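Local coordinates for sortase family protein (Clostridium perfringens, PDB 6IXZ) that probably acts as a class C sortase, a cysteine transpeptidase of the kind that links pilin subunits into pili on the bacterial surface, at residues Y14-K17 / I18-K22; N37-F41 / N42-E46; V149-P152 / D153-D156. One frame throughout, in Å; residues are numbered along the deposited sequence.

Interaction 1 (Y14-K17 / I18-K22); sequences YTEK and INNVK
Where helix 5-18 gives way to a type I beta turn, running from Ile18 to Val21, Ile18 lays its branched side chain over one face of the Tyr14 ring. The two side chains lie side by side and point the same way, one helical turn apart. CG2 of Ile18 stands 4.0 Å from Tyr14 CZ, while CG1 of Ile18 reaches the phenol end, 4.0 Å from Tyr14 OH. Tyr14 holds its CG opposite the backbone nitrogen (chi1 160°), a torsion that brings the ring alongside Ile18.

Two sound backbone bonds hold this last helical turn. Ile18 N donates to Tyr14 O at 2.9 Å, nearly straight at 167°, and Asn19 N donates to Thr15 O, also at 2.9 Å. One residue on, Asn20 N reaches Lys17 O in a weak bond of 3.3 Å, and Val21 N closes the turn on Ile18 O. On the outer side the Glu16 carboxylate and the Asn20 amide stand almost perpendicular, their planes 80° apart. Asn20 ND2 does come to 3.1 Å from Glu16 O, but at too poor an angle for a hydrogen bond.

Further out, the loop around Leu136 receives the helix end: Ile18 packs on Leu136 and Lys137, Tyr14 OH makes a weak bond to Leu136 N, and Asn19 OD1 a weak one to Lys137 NZ. Thr15 OG1 instead turns back to Ile11 O within the helix. Beyond the turn, Lys22 takes the N-cap position of helix 23-41. At the turn itself, the Val21 methyl CG2 sits 3.5 Å from Lys17 O.

Interaction 2 (N37-F41 / N42-E46); sequences NYDLF and NGTAE
Asp39 O is gripped twice by Thr44, through the backbone N at 3.0 Å and through the hydroxyl OG1 at 3.1 Å. The first bond is nearly straight at 160°, its donor close to the line of the carbonyl. Thr44 keeps OG1 between its own backbone N and carbonyl carbon (chi1 57°), a torsion that lets the hydroxyl bend back to the same oxygen. Ala45 N and Asn42 N add weak bonds to it.

Together with Gly43 N to Leu40 O at 3.3 Å, the Thr44 N bond defines a Schellman motif closing helix 23-41. Gly43 is its C-prime residue, and its positive phi of 69° is one that glycine adopts readily. Gly43 N meets Leu40 O from above the carbonyl plane, not along a lone pair. After the reversal the Ala45 methyl folds back on the helix, CB to Leu40 CB at 4.2 Å.

At the last helical residue the Phe41 ring rests on the loop residues Asn102, Ile160 and Asp162. The chemistry implies a stop made largely by backbone: carbonyls of the final turn, which have lost their helical donors, are met by the amides and one hydroxyl of the returning chain.

Interaction 3 (V149-P152 / D153-D156); sequences VVHP and DEID
The imidazole of His151 and the carboxylate of Glu154 run side by side and point the same way, with their planes turned 51° apart, too far for a stack. Glu154 OE2 comes 3.4 Å from His151 CG and 3.2 Å from His151 CB. It also nears ND1 of that ring, but the angle there does not suit a hydrogen bond. What holds the carboxylate is the backbone: His151 N donates to Glu154 OE2 at 2.7 Å and 161°, meeting the oxygen from above the carboxylate plane.

This bond ties together the ends of a type I beta turn from His151 to Glu154, with Pro152 and Asp153 at its corners. The turn has its own backbone bond, Glu154 N to His151 O at 2.9 Å. Glu154 sets CG opposite its carbonyl carbon (chi1 -77°) and stretches out beyond it, which carries the carboxylate back across the turn to His151 N. Its CB lies beside Val150 CG1, modelled at 3.3 Å, a closeness that is doubtful given the strained torsion of that valine.

The turn starts the loop between strands 138-150 and 165-173 of the sortase beta-barrel, a loop that in sortases commonly borders the substrate groove. Consistent with that, the side chain of Pro152 lies about 7 Å from that of Cys172, the predicted acyl-thioester residue, and about 9 Å from that of the predicted catalytic His110. Val150 is still hydrogen-bonded through its backbone to Arg181, and on the neighbouring strand 180-188 Glu180 touches both Val149 and His151.

Overall arrangement
All three are local surface contacts at chain reversals, none in the core. Interactions 1 and 2 close successive helices, 5-18 and 23-41, yet their centres lie 28 Å apart, because the second helix spans the distance between them. Interaction 1 relies on an aromatic-aliphatic pair and ordinary helical bonds; interaction 2 gathers amides and a hydroxyl on one carbonyl. Interaction 3 instead leaves a strand and uses a side-chain carboxylate to brace its turn. It lies across the chain's centre from interaction 1, with centres 36 Å apart, and it alone comes near the predicted catalytic residues; the two helix ends lie away from them.

Interaction 1 (Y14-K17 / I18-K22)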
ATOM      1  N   TYR A  14       9.692  -3.331  12.614  1.00 28.43           N
ATOM      2  CA  TYR A  14       8.239  -3.381  12.562  1.00 27.05           C
ATOM      3  C   TYR A  14       7.735  -4.708  13.118  1.00 27.93           C
ATOM      4  O   TYR A  14       6.792  -4.740  13.899  1.00 25.86           O
ATOM      5  CB  TYR A  14       7.727  -3.230  11.130  1.00 30.68           C
ATOM      6  CG  TYR A  14       6.316  -3.749  10.971  1.00 24.09           C
ATOM      7  CD1 TYR A  14       5.232  -2.951  11.306  1.00 26.42           C
ATOM      8  CD2 TYR A  14       6.072  -5.058  10.573  1.00 24.27           C
ATOM      9  CE1 TYR A  14       3.937  -3.437  11.255  1.00 22.31           C
ATOM     10  CE2 TYR A  14       4.787  -5.556  10.518  1.00 25.58           C
ATOM     11  CZ  TYR A  14       3.720  -4.742  10.878  1.00 22.05           C
ATOM     12  OH  TYR A  14       2.437  -5.224  10.776  1.00 21.64           O
ATOM     13  N   THR A  15       8.367  -5.802  12.712  1.00 28.84           N
ATOM     14  CA  THR A  15       7.941  -7.124  13.157  1.00 32.30           C
ATOM     15  C   THR A  15       8.121  -7.278  14.676  1.00 33.01           C
ATOM     16  O   THR A  15       7.173  -7.550  15.408  1.00 27.82           O
ATOM     17  CB  THR A  15       8.720  -8.220  12.422  1.00 37.63           C
ATOM     18  OG1 THR A  15       8.517  -8.088  11.008  1.00 46.72           O
ATOM     19  CG2 THR A  15       8.258  -9.603  12.871  1.00 47.34           C
ATOM     20  N   GLU A  16       9.316  -7.010  15.178  1.00 36.71           N
ATOM     21  CA  GLU A  16       9.503  -7.082  16.618  1.00 42.05           C
ATOM     22  C   GLU A  16       8.397  -6.308  17.318  1.00 39.34           C
ATOM     23  O   GLU A  16       7.856  -6.772  18.314  1.00 32.10           O
ATOM     24  CB  GLU A  16      10.863  -6.531  17.051  1.00 48.99           C
ATOM     25  CG  GLU A  16      11.243  -6.952  18.468  1.00 56.65           C
ATOM     26  CD  GLU A  16      12.012  -5.884  19.228  1.00 64.30           C
ATOM     27  OE1 GLU A  16      11.798  -5.760  20.456  1.00 71.78           O
ATOM     28  OE2 GLU A  16      12.845  -5.186  18.608  1.00 59.87           O
ATOM     29  N   LYS A  17       8.114  -5.106  16.822  1.00 37.40           N
ATOM     30  CA  LYS A  17       7.323  -4.125  17.555  1.00 37.79           C
ATOM     31  C   LYS A  17       5.835  -4.479  17.537  1.00 39.19           C
ATOM     32  O   LYS A  17       5.145  -4.352  18.553  1.00 42.46           O
ATOM     33  CB  LYS A  17       7.527  -2.731  16.969  1.00 40.90           C
ATOM     34  CG  LYS A  17       6.406  -1.759  17.303  1.00 41.67           C
ATOM     35  CD  LYS A  17       6.666  -0.364  16.753  1.00 51.63           C
ATOM     36  CE  LYS A  17       5.392   0.475  16.761  1.00 57.12           C
ATOM     37  NZ  LYS A  17       5.650   1.931  16.562  1.00 66.41           N
ATOM     38  N   ILE A  18       5.345  -4.933  16.389  1.00 37.10           N
ATOM     39  CA  ILE A  18       3.943  -5.374  16.290  1.00 41.37           C
ATOM     40  C   ILE A  18       3.770  -6.673  17.070  1.00 40.54           C
ATOM     41  O   ILE A  18       2.765  -6.861  17.746  1.00 43.20           O
ATOM     42  CB  ILE A  18       3.471  -5.569  14.821  1.00 34.43           C
ATOM     43  CG1 ILE A  18       1.946  -5.477  14.726  1.00 35.64           C
ATOM     44  CG2 ILE A  18       3.924  -6.911  14.262  1.00 35.60           C
ATOM     45  CD1 ILE A  18       1.441  -4.064  14.616  1.00 38.42           C
ATOM     46  N   ASN A  19       4.789  -7.528  17.048  1.00 43.96           N
ATOM     47  CA  ASN A  19       4.715  -8.793  17.779  1.00 45.07           C
ATOM     48  C   ASN A  19       4.533  -8.630  19.297  1.00 46.34           C
ATOM     49  O   ASN A  19       4.141  -9.580  19.975  1.00 41.95           O
ATOM     50  CB  ASN A  19       5.944  -9.657  17.480  1.00 44.76           C
ATOM     51  CG  ASN A  19       5.762 -10.520  16.243  1.00 51.77           C
ATOM     52  OD1 ASN A  19       4.759 -10.409  15.538  1.00 48.30           O
ATOM     53  ND2 ASN A  19       6.725 -11.395  15.984  1.00 54.24           N
ATOM     54  N   ASN A  20       4.800  -7.433  19.820  1.00 51.53           N
ATOM     55  CA  ASN A  20       4.709  -7.175  21.267  1.00 52.82           C
ATOM     56  C   ASN A  20       3.577  -6.233  21.667  1.00 52.29           C
ATOM     57  O   ASN A  20       3.491  -5.825  22.824  1.00 54.83           O
ATOM     58  CB  ASN A  20       6.028  -6.596  21.797  1.00 53.76           C
ATOM     59  CG  ASN A  20       7.156  -7.611  21.806  1.00 56.55           C
ATOM     60  OD1 ASN A  20       6.978  -8.766  22.210  1.00 47.56           O
ATOM     61  ND2 ASN A  20       8.332  -7.181  21.361  1.00 55.81           N
ATOM     62  N   VAL A  21       2.726  -5.864  20.714  1.00 48.83           N
ATOM     63  CA  VAL A  21       1.527  -5.087  21.018  1.00 45.15           C
ATOM     64  C   VAL A  21       0.379  -6.022  21.387  1.00 45.12           C
ATOM     65  O   VAL A  21       0.127  -7.006  20.691  1.00 36.39           O
ATOM     66  CB  VAL A  21       1.092  -4.226  19.813  1.00 51.38           C
ATOM     67  CG1 VAL A  21      -0.304  -3.660  20.026  1.00 46.40           C
ATOM     68  CG2 VAL A  21       2.091  -3.107  19.575  1.00 54.14           C
ATOM     69  N   LYS A  22      -0.357  -5.665  22.436  1.00 43.86           N
ATOM     70  CA  LYS A  22      -1.397  -6.531  22.985  1.00 51.16           C
ATOM     71  C   LYS A  22      -2.568  -6.777  22.028  1.00 47.19           C
ATOM     72  O   LYS A  22      -3.182  -5.834  21.509  1.00 39.52           O
ATOM     73  CB  LYS A  22      -1.923  -5.945  24.299  1.00 56.14           C
ATOM     74  CG  LYS A  22      -0.874  -5.863  25.401  1.00 64.18           C
ATOM     75  CD  LYS A  22      -0.108  -7.173  25.578  1.00 71.77           C
ATOM     76  CE  LYS A  22       1.266  -7.137  24.913  1.00 73.27           C
ATOM     77  NZ  LYS A  22       1.950  -8.465  24.876  1.00 63.28           N
TER

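Interaction 2 (N37-F41 / N42-E46)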
ATOM      1  N   ASN A  37     -11.985   3.438   6.634  1.00 29.05           N
ATOM      2  CA  ASN A  37     -12.197   2.967   5.245  1.00 26.46           C
ATOM      3  C   ASN A  37     -13.673   3.012   4.816  1.00 24.42           C
ATOM      4  O   ASN A  37     -13.985   3.258   3.653  1.00 23.91           O
ATOM      5  CB  ASN A  37     -11.665   1.520   5.078  1.00 23.55           C
ATOM      6  CG  ASN A  37     -10.146   1.451   4.948  1.00 20.90           C
ATOM      7  OD1 ASN A  37      -9.467   2.468   4.790  1.00 20.57           O
ATOM      8  ND2 ASN A  37      -9.613   0.244   4.964  1.00 18.02           N
ATOM      9  N   TYR A  38     -14.556   2.636   5.728  1.00 28.16           N
ATOM     10  CA  TYR A  38     -16.005   2.677   5.482  1.00 30.68           C
ATOM     11  C   TYR A  38     -16.445   4.127   5.362  1.00 29.11           C
ATOM     12  O   TYR A  38     -17.133   4.510   4.413  1.00 27.62           O
ATOM     13  CB  TYR A  38     -16.752   1.976   6.628  1.00 31.82           C
ATOM     14  CG  TYR A  38     -18.265   2.178   6.648  1.00 37.22           C
ATOM     15  CD1 TYR A  38     -18.828   3.292   7.258  1.00 34.22           C
ATOM     16  CD2 TYR A  38     -19.129   1.211   6.125  1.00 41.00           C
ATOM     17  CE1 TYR A  38     -20.205   3.473   7.298  1.00 38.96           C
ATOM     18  CE2 TYR A  38     -20.508   1.396   6.147  1.00 37.62           C
ATOM     19  CZ  TYR A  38     -21.036   2.524   6.739  1.00 35.47           C
ATOM     20  OH  TYR A  38     -22.396   2.700   6.793  1.00 45.76           O
ATOM     21  N   ASP A  39     -16.006   4.948   6.309  1.00 33.49           N
ATOM     22  CA  ASP A  39     -16.281   6.375   6.248  1.00 32.76           C
ATOM     23  C   ASP A  39     -15.735   6.963   4.979  1.00 29.80           C
ATOM     24  O   ASP A  39     -16.289   7.936   4.473  1.00 30.88           O
ATOM     25  CB  ASP A  39     -15.662   7.122   7.426  1.00 33.13           C
ATOM     26  CG  ASP A  39     -16.467   6.980   8.697  1.00 35.65           C
ATOM     27  OD1 ASP A  39     -17.592   6.451   8.639  1.00 31.31           O
ATOM     28  OD2 ASP A  39     -15.944   7.363   9.766  1.00 42.02           O
ATOM     29  N   LEU A  40     -14.569   6.480   4.543  1.00 28.22           N
ATOM     30  CA  LEU A  40     -13.930   7.045   3.357  1.00 29.14           C
ATOM     31  C   LEU A  40     -14.701   6.653   2.090  1.00 29.17           C
ATOM     32  O   LEU A  40     -14.934   7.472   1.219  1.00 24.52           O
ATOM     33  CB  LEU A  40     -12.447   6.634   3.275  1.00 34.28           C
ATOM     34  CG  LEU A  40     -11.692   6.979   1.977  1.00 29.34           C
ATOM     35  CD1 LEU A  40     -11.354   8.470   1.874  1.00 33.04           C
ATOM     36  CD2 LEU A  40     -10.427   6.138   1.845  1.00 29.75           C
ATOM     37  N   PHE A  41     -15.147   5.403   2.014  1.00 28.47           N
ATOM     38  CA  PHE A  41     -16.021   4.960   0.935  1.00 26.69           C
ATOM     39  C   PHE A  41     -17.347   5.746   0.904  1.00 31.54           C
ATOM     40  O   PHE A  41     -17.989   5.852  -0.144  1.00 26.70           O
ATOM     41  CB  PHE A  41     -16.285   3.460   1.106  1.00 26.22           C
ATOM     42  CG  PHE A  41     -17.281   2.894   0.142  1.00 28.90           C
ATOM     43  CD1 PHE A  41     -18.457   2.324   0.600  1.00 34.58           C
ATOM     44  CD2 PHE A  41     -16.988   2.827  -1.214  1.00 30.33           C
ATOM     45  CE1 PHE A  41     -19.372   1.779  -0.291  1.00 33.57           C
ATOM     46  CE2 PHE A  41     -17.895   2.303  -2.109  1.00 30.34           C
ATOM     47  CZ  PHE A  41     -19.092   1.771  -1.650  1.00 32.16           C
ATOM     48  N   ASN A  42     -17.745   6.289   2.050  1.00 33.49           N
ATOM     49  CA  ASN A  42     -19.013   7.011   2.196  1.00 38.13           C
ATOM     50  C   ASN A  42     -18.871   8.523   2.252  1.00 43.23           C
ATOM     51  O   ASN A  42     -19.797   9.211   2.650  1.00 49.49           O
ATOM     52  CB  ASN A  42     -19.728   6.541   3.466  1.00 36.73           C
ATOM     53  CG  ASN A  42     -20.089   5.078   3.405  1.00 35.49           C
ATOM     54  OD1 ASN A  42     -19.913   4.337   4.369  1.00 40.24           O
ATOM     55  ND2 ASN A  42     -20.506   4.631   2.234  1.00 32.69           N
ATOM     56  N   GLY A  43     -17.709   9.041   1.873  1.00 46.93           N
ATOM     57  CA  GLY A  43     -17.549  10.477   1.658  1.00 45.16           C
ATOM     58  C   GLY A  43     -17.625  11.310   2.924  1.00 44.30           C
ATOM     59  O   GLY A  43     -17.810  12.520   2.858  1.00 43.56           O
ATOM     60  N   THR A  44     -17.448  10.671   4.078  1.00 47.63           N
ATOM     61  CA  THR A  44     -17.550  11.369   5.356  1.00 46.09           C
ATOM     62  C   THR A  44     -16.206  11.554   6.056  1.00 43.27           C
ATOM     63  O   THR A  44     -16.128  12.288   7.028  1.00 36.19           O
ATOM     64  CB  THR A  44     -18.546  10.681   6.324  1.00 46.08           C
ATOM     65  OG1 THR A  44     -18.168   9.318   6.547  1.00 54.94           O
ATOM     66  CG2 THR A  44     -19.961  10.717   5.767  1.00 43.31           C
ATOM     67  N   ALA A  45     -15.138  10.932   5.552  1.00 42.22           N
ATOM     68  CA  ALA A  45     -13.799  11.194   6.088  1.00 38.05           C
ATOM     69  C   ALA A  45     -13.397  12.626   5.746  1.00 35.52           C
ATOM     70  O   ALA A  45     -13.860  13.173   4.769  1.00 37.19           O
ATOM     71  CB  ALA A  45     -12.783  10.210   5.518  1.00 35.19           C
ATOM     72  N   GLU A  46     -12.552  13.240   6.557  1.00 43.27           N
ATOM     73  CA  GLU A  46     -11.916  14.495   6.155  1.00 45.07           C
ATOM     74  C   GLU A  46     -10.608  14.123   5.469  1.00 50.66           C
ATOM     75  O   GLU A  46     -10.317  12.932   5.300  1.00 43.34           O
ATOM     76  CB  GLU A  46     -11.675  15.392   7.365  1.00 48.51           C
ATOM     77  CG  GLU A  46     -12.890  15.529   8.272  1.00 48.78           C
ATOM     78  CD  GLU A  46     -12.622  16.418   9.473  1.00 51.81           C
ATOM     79  OE1 GLU A  46     -11.827  17.373   9.341  1.00 59.87           O
ATOM     80  OE2 GLU A  46     -13.229  16.180  10.538  1.00 55.31           O
TER

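Interaction 3 (V149-P152 / D153-D156)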
ATOM      1  N   VAL A 149      -1.098   2.085 -17.796  1.00 25.90           N
ATOM      2  CA  VAL A 149      -0.210   3.237 -17.669  1.00 29.05           C
ATOM      3  C   VAL A 149      -1.006   4.506 -17.835  1.00 34.19           C
ATOM      4  O   VAL A 149      -1.792   4.630 -18.766  1.00 32.31           O
ATOM      5  CB  VAL A 149       0.908   3.246 -18.726  1.00 33.03           C
ATOM      6  CG1 VAL A 149       1.804   4.469 -18.547  1.00 31.89           C
ATOM      7  CG2 VAL A 149       1.734   1.967 -18.644  1.00 36.41           C
ATOM      8  N   VAL A 150      -0.738   5.487 -16.987  1.00 28.49           N
ATOM      9  CA  VAL A 150      -1.669   6.565 -16.817  1.00 31.05           C
ATOM     10  C   VAL A 150      -0.902   7.838 -16.485  1.00 30.02           C
ATOM     11  O   VAL A 150       0.230   7.789 -16.007  1.00 26.92           O
ATOM     12  CB  VAL A 150      -2.655   6.167 -15.721  1.00 32.36           C
ATOM     13  CG1 VAL A 150      -2.941   7.315 -14.772  1.00 36.04           C
ATOM     14  CG2 VAL A 150      -3.899   5.579 -16.334  1.00 33.05           C
ATOM     15  N   HIS A 151      -1.495   8.988 -16.764  1.00 33.88           N
ATOM     16  CA  HIS A 151      -0.793  10.231 -16.532  1.00 35.72           C
ATOM     17  C   HIS A 151      -0.890  10.658 -15.067  1.00 33.88           C
ATOM     18  O   HIS A 151      -1.804  10.248 -14.364  1.00 31.87           O
ATOM     19  CB  HIS A 151      -1.292  11.301 -17.505  1.00 52.19           C
ATOM     20  CG  HIS A 151      -0.912  11.030 -18.933  1.00 57.74           C
ATOM     21  ND1 HIS A 151      -0.846   9.753 -19.456  1.00 68.83           N
ATOM     22  CD2 HIS A 151      -0.517  11.860 -19.928  1.00 69.24           C
ATOM     23  CE1 HIS A 151      -0.452   9.812 -20.716  1.00 64.71           C
ATOM     24  NE2 HIS A 151      -0.241  11.079 -21.025  1.00 72.14           N
ATOM     25  N   PRO A 152       0.092  11.442 -14.587  1.00 35.48           N
ATOM     26  CA  PRO A 152       0.265  11.613 -13.139  1.00 35.13           C
ATOM     27  C   PRO A 152      -0.910  12.277 -12.383  1.00 46.50           C
ATOM     28  O   PRO A 152      -0.973  12.179 -11.152  1.00 44.63           O
ATOM     29  CB  PRO A 152       1.544  12.454 -13.031  1.00 41.72           C
ATOM     30  CG  PRO A 152       2.289  12.213 -14.312  1.00 35.54           C
ATOM     31  CD  PRO A 152       1.238  11.971 -15.358  1.00 33.24           C
ATOM     32  N   ASP A 153      -1.851  12.902 -13.096  1.00 45.16           N
ATOM     33  CA  ASP A 153      -3.039  13.461 -12.445  1.00 40.95           C
ATOM     34  C   ASP A 153      -4.326  12.741 -12.833  1.00 44.38           C
ATOM     35  O   ASP A 153      -5.400  13.087 -12.334  1.00 43.40           O
ATOM     36  CB  ASP A 153      -3.194  14.962 -12.751  1.00 44.90           C
ATOM     37  CG  ASP A 153      -2.083  15.806 -12.159  1.00 43.61           C
ATOM     38  OD1 ASP A 153      -1.786  15.681 -10.949  1.00 44.46           O
ATOM     39  OD2 ASP A 153      -1.519  16.626 -12.902  1.00 50.11           O
ATOM     40  N   GLU A 154      -4.229  11.745 -13.710  1.00 48.56           N
ATOM     41  CA  GLU A 154      -5.342  10.805 -13.933  1.00 46.50           C
ATOM     42  C   GLU A 154      -5.558   9.922 -12.702  1.00 45.16           C
ATOM     43  O   GLU A 154      -4.609   9.329 -12.178  1.00 49.52           O
ATOM     44  CB  GLU A 154      -5.049   9.891 -15.116  1.00 47.12           C
ATOM     45  CG  GLU A 154      -5.226  10.497 -16.489  1.00 53.11           C
ATOM     46  CD  GLU A 154      -4.956   9.472 -17.568  1.00 51.53           C
ATOM     47  OE1 GLU A 154      -5.815   8.585 -17.771  1.00 60.46           O
ATOM     48  OE2 GLU A 154      -3.830   9.456 -18.104  1.00 41.31           O
ATOM     49  N   ILE A 155      -6.823   9.690 -12.369  1.00 43.23           N
ATOM     50  CA  ILE A 155      -7.198   9.328 -11.015  1.00 43.28           C
ATOM     51  C   ILE A 155      -8.310   8.268 -10.980  1.00 43.18           C
ATOM     52  O   ILE A 155      -8.562   7.641  -9.954  1.00 39.84           O
ATOM     53  CB  ILE A 155      -7.609  10.601 -10.241  1.00 50.08           C
ATOM     54  CG1 ILE A 155      -7.503  10.389  -8.733  1.00 55.22           C
ATOM     55  CG2 ILE A 155      -8.996  11.070 -10.649  1.00 49.24           C
ATOM     56  CD1 ILE A 155      -7.020  11.620  -7.993  1.00 51.01           C
ATOM     57  N   ASP A 156      -8.941   8.020 -12.116  1.00 40.39           N
ATOM     58  CA  ASP A 156     -10.162   7.235 -12.124  1.00 39.86           C
ATOM     59  C   ASP A 156      -9.938   5.797 -11.671  1.00 34.76           C
ATOM     60  O   ASP A 156     -10.817   5.194 -11.057  1.00 35.77           O
ATOM     61  CB  ASP A 156     -10.790   7.237 -13.519  1.00 42.83           C
ATOM     62  CG  ASP A 156     -11.493   8.549 -13.848  1.00 41.51           C
ATOM     63  OD1 ASP A 156     -11.715   9.372 -12.930  1.00 44.36           O
ATOM     64  OD2 ASP A 156     -11.821   8.751 -15.034  1.00 39.19           O
TER